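Local coordinates for mitochondrial enolase superfamily member 1 (Homo sapiens, PDB 4A35), which catalyses the magnesium-dependent dehydration of L-fuconate to 2-keto-3-deoxy-L-fuconate, a step in the catabolism of L-fucose, at residues 93-96 against 97-101; 137-140 against 141-144; 254-257 against 258-262. All coordinates share one frame; numbering follows the deposited sequence.

Contact 1: 93-96 against 97-101; sequences YRQL and TSDGQ
Tyr93 O is gripped twice by one residue, Thr97, in the last turn of helix 89-97, part of the N-terminal domain of the mandelate racemase/muconate lactonizing enzyme family and away from the active site. The backbone bond from Thr97 N runs almost in line with the carbonyl, while the hydroxyl OG1 donates to the same Tyr93 O at 2.8 Å from above the carbonyl plane. OG1 can do so because it sits between its own backbone N and carbonyl carbon (chi1 61°), which folds it back over the preceding turn. The same rotation lays the methyl CG2 over one face of the Tyr93 ring, 3.8 Å from Thr97 CG2 to the ring centroid, a CH-pi contact shifted toward the rim. Tyr93 OH reaches on to Glu108. With an alanine in place of Tyr93, the methyl of Thr97 would probably lose the ring it rests on, and Glu108 its phenol partner.

One residue on, Ser98 N bonds to Arg94 O at 2.8 Å, and Ser98 CB packs against Arg94 CD at 3.6 Å. The bent arginine chain carries its guanidinium to Asp152 in a salt bridge. Farther along, Gln101 bonds to Asp32 and Lys61 of the second subunit. Asp99 OD1 accepts from Gln101 N at 3.0 Å, an Asx turn, with OD2 held by His76. The threonine hydroxyl thus adds to the last backbone bonds of the helix; beyond Ser98, a water accepting from Asp99 N and donating to Leu96 O at 2.7 Å takes over, together with the Asx turn.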
# COMPACT_ATOMS: atom_id res chain seq x y z
N TYR A 93 -0.94 -18.87 0.67
CA TYR A 93 -1.18 -17.48 0.31
C TYR A 93 -1.49 -16.64 1.57
O TYR A 93 -0.87 -15.58 1.79
CB TYR A 93 -2.34 -17.40 -0.71
CG TYR A 93 -2.53 -15.99 -1.23
CD1 TYR A 93 -3.35 -15.08 -0.55
CD2 TYR A 93 -1.82 -15.54 -2.34
CE1 TYR A 93 -3.51 -13.78 -1.02
CE2 TYR A 93 -1.94 -14.23 -2.79
CZ TYR A 93 -2.78 -13.34 -2.12
OH TYR A 93 -2.87 -12.04 -2.55
N ARG A 94 -2.41 -17.14 2.44
CA ARG A 94 -2.78 -16.44 3.67
C ARG A 94 -1.55 -16.30 4.63
O ARG A 94 -1.41 -15.28 5.30
CB ARG A 94 -3.95 -17.17 4.38
CG ARG A 94 -4.45 -16.54 5.67
CD ARG A 94 -5.19 -15.22 5.46
NE ARG A 94 -6.43 -15.39 4.70
CZ ARG A 94 -7.57 -15.79 5.24
NH1 ARG A 94 -7.65 -16.04 6.54
NH2 ARG A 94 -8.65 -15.95 4.48
N GLN A 95 -0.68 -17.30 4.70
CA GLN A 95 0.48 -17.20 5.60
C GLN A 95 1.48 -16.11 5.13
O GLN A 95 1.96 -15.32 5.96
CB GLN A 95 1.18 -18.55 5.79
CG GLN A 95 2.35 -18.47 6.77
CD GLN A 95 2.07 -17.97 8.19
OE1 GLN A 95 1.96 -16.73 8.49
NE2 GLN A 95 2.23 -18.93 9.12
N LEU A 96 1.70 -16.02 3.80
CA LEU A 96 2.57 -14.98 3.25
C LEU A 96 1.98 -13.57 3.39
O LEU A 96 2.73 -12.62 3.67
CB LEU A 96 2.86 -15.20 1.77
CG LEU A 96 3.74 -16.41 1.38
CD1 LEU A 96 4.19 -16.30 -0.06
CD2 LEU A 96 4.96 -16.53 2.28
N THR A 97 0.66 -13.42 3.11
CA THR A 97 0.00 -12.09 3.01
C THR A 97 -0.65 -11.62 4.34
O THR A 97 -1.01 -10.43 4.44
CB THR A 97 -1.07 -12.13 1.89
OG1 THR A 97 -2.03 -13.12 2.25
CG2 THR A 97 -0.50 -12.35 0.49
N SER A 98 -0.90 -12.56 5.29
CA SER A 98 -1.48 -12.22 6.58
C SER A 98 -0.60 -12.78 7.71
O SER A 98 -1.11 -13.26 8.73
CB SER A 98 -2.92 -12.72 6.69
OG SER A 98 -3.60 -11.99 7.71
N ASP A 99 0.73 -12.68 7.54
CA ASP A 99 1.67 -13.04 8.62
C ASP A 99 1.35 -12.09 9.82
O ASP A 99 1.24 -10.90 9.59
CB ASP A 99 3.11 -12.87 8.10
CG ASP A 99 4.19 -13.10 9.15
OD1 ASP A 99 4.27 -12.32 10.10
OD2 ASP A 99 5.01 -14.02 8.96
N GLY A 100 1.09 -12.61 11.03
CA GLY A 100 0.66 -11.82 12.18
C GLY A 100 1.50 -10.59 12.49
O GLY A 100 0.98 -9.61 13.00
N GLN A 101 2.81 -10.61 12.10
CA GLN A 101 3.64 -9.41 12.27
C GLN A 101 3.92 -8.71 10.93
O GLN A 101 3.76 -7.49 10.86
CB GLN A 101 4.97 -9.75 12.97
CG GLN A 101 4.76 -10.25 14.40
CD GLN A 101 6.03 -10.43 15.19
OE1 GLN A 101 7.14 -10.25 14.71
NE2 GLN A 101 5.90 -10.76 16.46
O HOH W 1 1.73 -15.60 11.33
O HOH W 2 2.12 -10.64 5.43

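Contact 2: 137-140 against 141-144; sequences KLLV and DMDP
Lys137 and Asp141 face each other one turn apart at the C-terminal end of helix 135-141, an i to i+4 salt bridge laid along the helix surface. Lys137 NZ meets Asp141 OD1 at 2.8 Å on the syn side of the carboxylate, a little out of its plane. The lysine gets there by bending at chi2 (57°), which swings the chain across the acid, its CE only 3.3 Å from Asp141 OD2. Neither charge rests on this one pair: Lys137 NZ also bridges to Glu180, and Asp141 OD2 to Lys133, giving a chain of alternating charges that probably favours the ionised form of each group. In the backbone, Asp141 N donates to Lys137 O, a regular helical bond.

The packed part is apolar. Met142 bends at chi3 (-88°), bringing its methyl CE back against the helix, 3.9 Å from Leu138 CG and 4.0 Å from Leu139 CD2. Its side chain lies beside that of Leu139, pointing the same way, but crosses that of Leu138 at a slant. Trp127 of helix 110-131 touches both Leu138 and Met142, while Leu139 and Val140 press on Phe372 of helix 362-377, so this short helix is packed between longer ones.

On the loose side, the backbone turns out of the helix toward helix 144-148 and water lines it. One water lies 2.8 Å from both Leu139 O and Met142 O, and a second meets Met142 O more closely. Besides meeting the first water, Leu139 O accepts from Met142 N at 3.1 Å, the donor well above the carbonyl plane, 67° out of it.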
# COMPACT_ATOMS: atom_id res chain seq x y z
N LYS A 137 -1.32 -23.53 -19.40
CA LYS A 137 -1.86 -24.86 -19.66
C LYS A 137 -2.15 -25.58 -18.37
O LYS A 137 -3.18 -26.25 -18.26
CB LYS A 137 -0.92 -25.67 -20.57
CG LYS A 137 -1.45 -27.06 -20.98
CD LYS A 137 -2.83 -27.01 -21.68
CE LYS A 137 -3.16 -28.34 -22.36
NZ LYS A 137 -4.64 -28.46 -22.59
N LEU A 138 -1.30 -25.36 -17.35
CA LEU A 138 -1.53 -25.91 -16.01
C LEU A 138 -2.88 -25.40 -15.50
O LEU A 138 -3.68 -26.18 -14.96
CB LEU A 138 -0.39 -25.46 -15.05
CG LEU A 138 -0.55 -25.84 -13.56
CD1 LEU A 138 -0.35 -27.37 -13.40
CD2 LEU A 138 0.46 -25.03 -12.67
N LEU A 139 -3.13 -24.07 -15.68
CA LEU A 139 -4.38 -23.45 -15.25
C LEU A 139 -5.57 -23.98 -16.04
O LEU A 139 -6.59 -24.37 -15.44
CB LEU A 139 -4.27 -21.92 -15.38
CG LEU A 139 -3.31 -21.27 -14.37
CD1 LEU A 139 -3.10 -19.80 -14.70
CD2 LEU A 139 -3.82 -21.48 -12.92
N VAL A 140 -5.45 -23.96 -17.38
CA VAL A 140 -6.51 -24.50 -18.30
C VAL A 140 -6.93 -25.95 -17.92
O VAL A 140 -8.12 -26.25 -17.89
CB VAL A 140 -6.08 -24.39 -19.78
CG1 VAL A 140 -6.90 -25.31 -20.72
CG2 VAL A 140 -6.12 -22.93 -20.26
N ASP A 141 -5.95 -26.82 -17.60
CA ASP A 141 -6.20 -28.23 -17.30
C ASP A 141 -6.66 -28.49 -15.88
O ASP A 141 -7.11 -29.60 -15.60
CB ASP A 141 -4.95 -29.06 -17.61
CG ASP A 141 -4.67 -29.25 -19.11
OD1 ASP A 141 -5.55 -28.84 -19.96
OD2 ASP A 141 -3.62 -29.84 -19.44
N MET A 142 -6.59 -27.48 -14.99
CA MET A 142 -6.91 -27.62 -13.58
C MET A 142 -8.38 -27.83 -13.36
O MET A 142 -9.22 -27.17 -13.98
CB MET A 142 -6.46 -26.35 -12.83
CG MET A 142 -5.96 -26.63 -11.49
SD MET A 142 -5.36 -25.14 -10.68
CE MET A 142 -3.60 -25.14 -11.27
N ASP A 143 -8.70 -28.76 -12.49
CA ASP A 143 -10.08 -29.02 -12.09
C ASP A 143 -10.64 -27.70 -11.45
O ASP A 143 -9.92 -27.12 -10.61
CB ASP A 143 -10.03 -30.16 -11.06
CG ASP A 143 -11.37 -30.57 -10.51
OD1 ASP A 143 -11.89 -29.87 -9.63
OD2 ASP A 143 -11.87 -31.65 -10.90
N PRO A 144 -11.84 -27.19 -11.80
CA PRO A 144 -12.31 -25.93 -11.16
C PRO A 144 -12.23 -25.94 -9.61
O PRO A 144 -11.88 -24.92 -9.05
CB PRO A 144 -13.76 -25.81 -11.66
CG PRO A 144 -13.71 -26.46 -13.04
CD PRO A 144 -12.82 -27.66 -12.82
O HOH W 3 -9.30 -24.46 -14.77
O HOH W 4 -10.83 -26.99 -16.04

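Contact 3: 254-257 against 258-262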
# COMPACT_ATOMS: atom_id res chain seq x y z
N GLN A 254 -1.15 8.44 -13.62
CA GLN A 254 -1.63 9.01 -12.35
C GLN A 254 -1.37 10.50 -12.18
O GLN A 254 -1.49 11.00 -11.07
CB GLN A 254 -0.96 8.26 -11.12
CG GLN A 254 -0.94 6.73 -11.29
CD GLN A 254 0.08 6.04 -10.39
OE1 GLN A 254 0.87 6.68 -9.67
NE2 GLN A 254 0.14 4.71 -10.46
N ARG A 255 -1.03 11.23 -13.25
CA ARG A 255 -0.62 12.61 -13.08
C ARG A 255 -1.66 13.57 -12.52
O ARG A 255 -1.27 14.55 -11.87
CB ARG A 255 -0.11 13.21 -14.44
CG ARG A 255 1.26 12.59 -14.79
CD ARG A 255 2.35 13.17 -13.87
NE ARG A 255 2.56 14.60 -14.12
CZ ARG A 255 3.51 15.34 -13.57
NH1 ARG A 255 4.36 14.81 -12.69
NH2 ARG A 255 3.62 16.63 -13.89
N TRP A 256 -2.94 13.34 -12.84
CA TRP A 256 -3.93 14.38 -12.62
C TRP A 256 -4.81 14.24 -11.40
O TRP A 256 -5.00 13.13 -10.88
CB TRP A 256 -4.86 14.43 -13.88
CG TRP A 256 -4.14 14.58 -15.21
CD1 TRP A 256 -3.15 15.47 -15.52
CD2 TRP A 256 -4.44 13.86 -16.43
NE1 TRP A 256 -2.78 15.32 -16.85
CE2 TRP A 256 -3.60 14.39 -17.44
CE3 TRP A 256 -5.35 12.84 -16.77
CZ2 TRP A 256 -3.62 13.90 -18.76
CZ3 TRP A 256 -5.45 12.45 -18.10
CH2 TRP A 256 -4.56 12.94 -19.08
N ASP A 257 -5.31 15.41 -10.91
CA ASP A 257 -6.40 15.47 -9.95
C ASP A 257 -7.68 15.21 -10.76
O ASP A 257 -7.64 15.21 -12.01
CB ASP A 257 -6.42 16.81 -9.17
CG ASP A 257 -5.29 16.91 -8.14
OD1 ASP A 257 -4.46 15.96 -8.06
OD2 ASP A 257 -5.25 17.90 -7.41
N VAL A 258 -8.81 14.98 -10.09
CA VAL A 258 -10.02 14.53 -10.79
C VAL A 258 -10.54 15.61 -11.81
O VAL A 258 -10.67 15.28 -12.99
CB VAL A 258 -11.09 14.07 -9.77
CG1 VAL A 258 -12.48 13.91 -10.41
CG2 VAL A 258 -10.65 12.75 -9.10
N PRO A 259 -10.82 16.88 -11.41
CA PRO A 259 -11.31 17.85 -12.40
C PRO A 259 -10.27 18.09 -13.51
O PRO A 259 -10.64 18.17 -14.69
CB PRO A 259 -11.56 19.12 -11.56
CG PRO A 259 -11.78 18.59 -10.17
CD PRO A 259 -10.80 17.48 -10.05
N GLU A 260 -8.98 18.14 -13.13
CA GLU A 260 -7.87 18.33 -14.09
C GLU A 260 -7.86 17.22 -15.15
O GLU A 260 -7.65 17.54 -16.33
CB GLU A 260 -6.54 18.35 -13.33
CG GLU A 260 -5.31 18.42 -14.22
CD GLU A 260 -4.02 18.29 -13.45
OE1 GLU A 260 -4.02 17.72 -12.32
OE2 GLU A 260 -2.99 18.79 -13.97
N ALA A 261 -8.09 15.95 -14.76
CA ALA A 261 -8.10 14.83 -15.72
C ALA A 261 -9.20 15.04 -16.77
O ALA A 261 -8.99 14.81 -17.96
CB ALA A 261 -8.33 13.52 -15.01
N VAL A 262 -10.39 15.50 -16.32
CA VAL A 262 -11.49 15.73 -17.25
C VAL A 262 -11.15 16.85 -18.21
O VAL A 262 -11.39 16.73 -19.41
CB VAL A 262 -12.83 15.99 -16.50
CG1 VAL A 262 -13.96 16.38 -17.48
CG2 VAL A 262 -13.21 14.77 -15.67
O HOH W 5 -0.82 17.59 -13.36
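The indole of Trp256 is approached obliquely by Glu260 and Ala261 from the first turn of helix 258-268. Glu260 CD comes within 3.6 Å of Trp256 CD1, its carboxylate plane turned 50° from the ring, and Ala261 CB packs 3.5 Å from Trp256 CE3. At the ring edge, in its plane, sits a water that donates to Glu260 OE2 at 2.6 Å and weakly to Arg255 O. Trp264 meets the same indole from the next turn of the helix.

Residues 254-257 form the beta-to-alpha loop after strand 247-251 in the TIM-barrel-like C-terminal domain, and the side chain of Arg255 lies near that of Asn253, which probably binds substrate. Asp257, at the N-cap position, makes no capping bond; its carboxylate goes to Thr157 and Tyr155 of the second subunit. Instead Glu260 reaches back from three residues into the turn: with CG anti to its backbone N (chi1 175°) and the chain extended beyond, OE1 accepts from Asp257 N at 3.0 Å on a nearly straight bond (165°), meeting it on the anti side of the carboxylate. Ala261 N donates to Asp257 O at 2.9 Å, the first helical bond of the turn.

Overall arrangement
All three contacts are local and sit at helix ends, none touching another. Contacts 1 and 2 finish helices, 89-97 and 135-141, whereas contact 3 starts helix 258-268 in the barrel domain. Each is partly buried, but the contrast of an apolar side with a watered one belongs to contact 2. Helices 110-131 and 335-348 pack against both contact 1 and contact 2, whose centres are 26 Å apart. Polar groups of contacts 1 and 3 meet the second subunit; contact 2 does not reach it, and lies across the chain's centre from contact 3. Their chemistry differs accordingly: a hydroxyl and a ring face in contact 1, surface charge pairing in contact 2, and a glutamate gripping a backbone amide in contact 3.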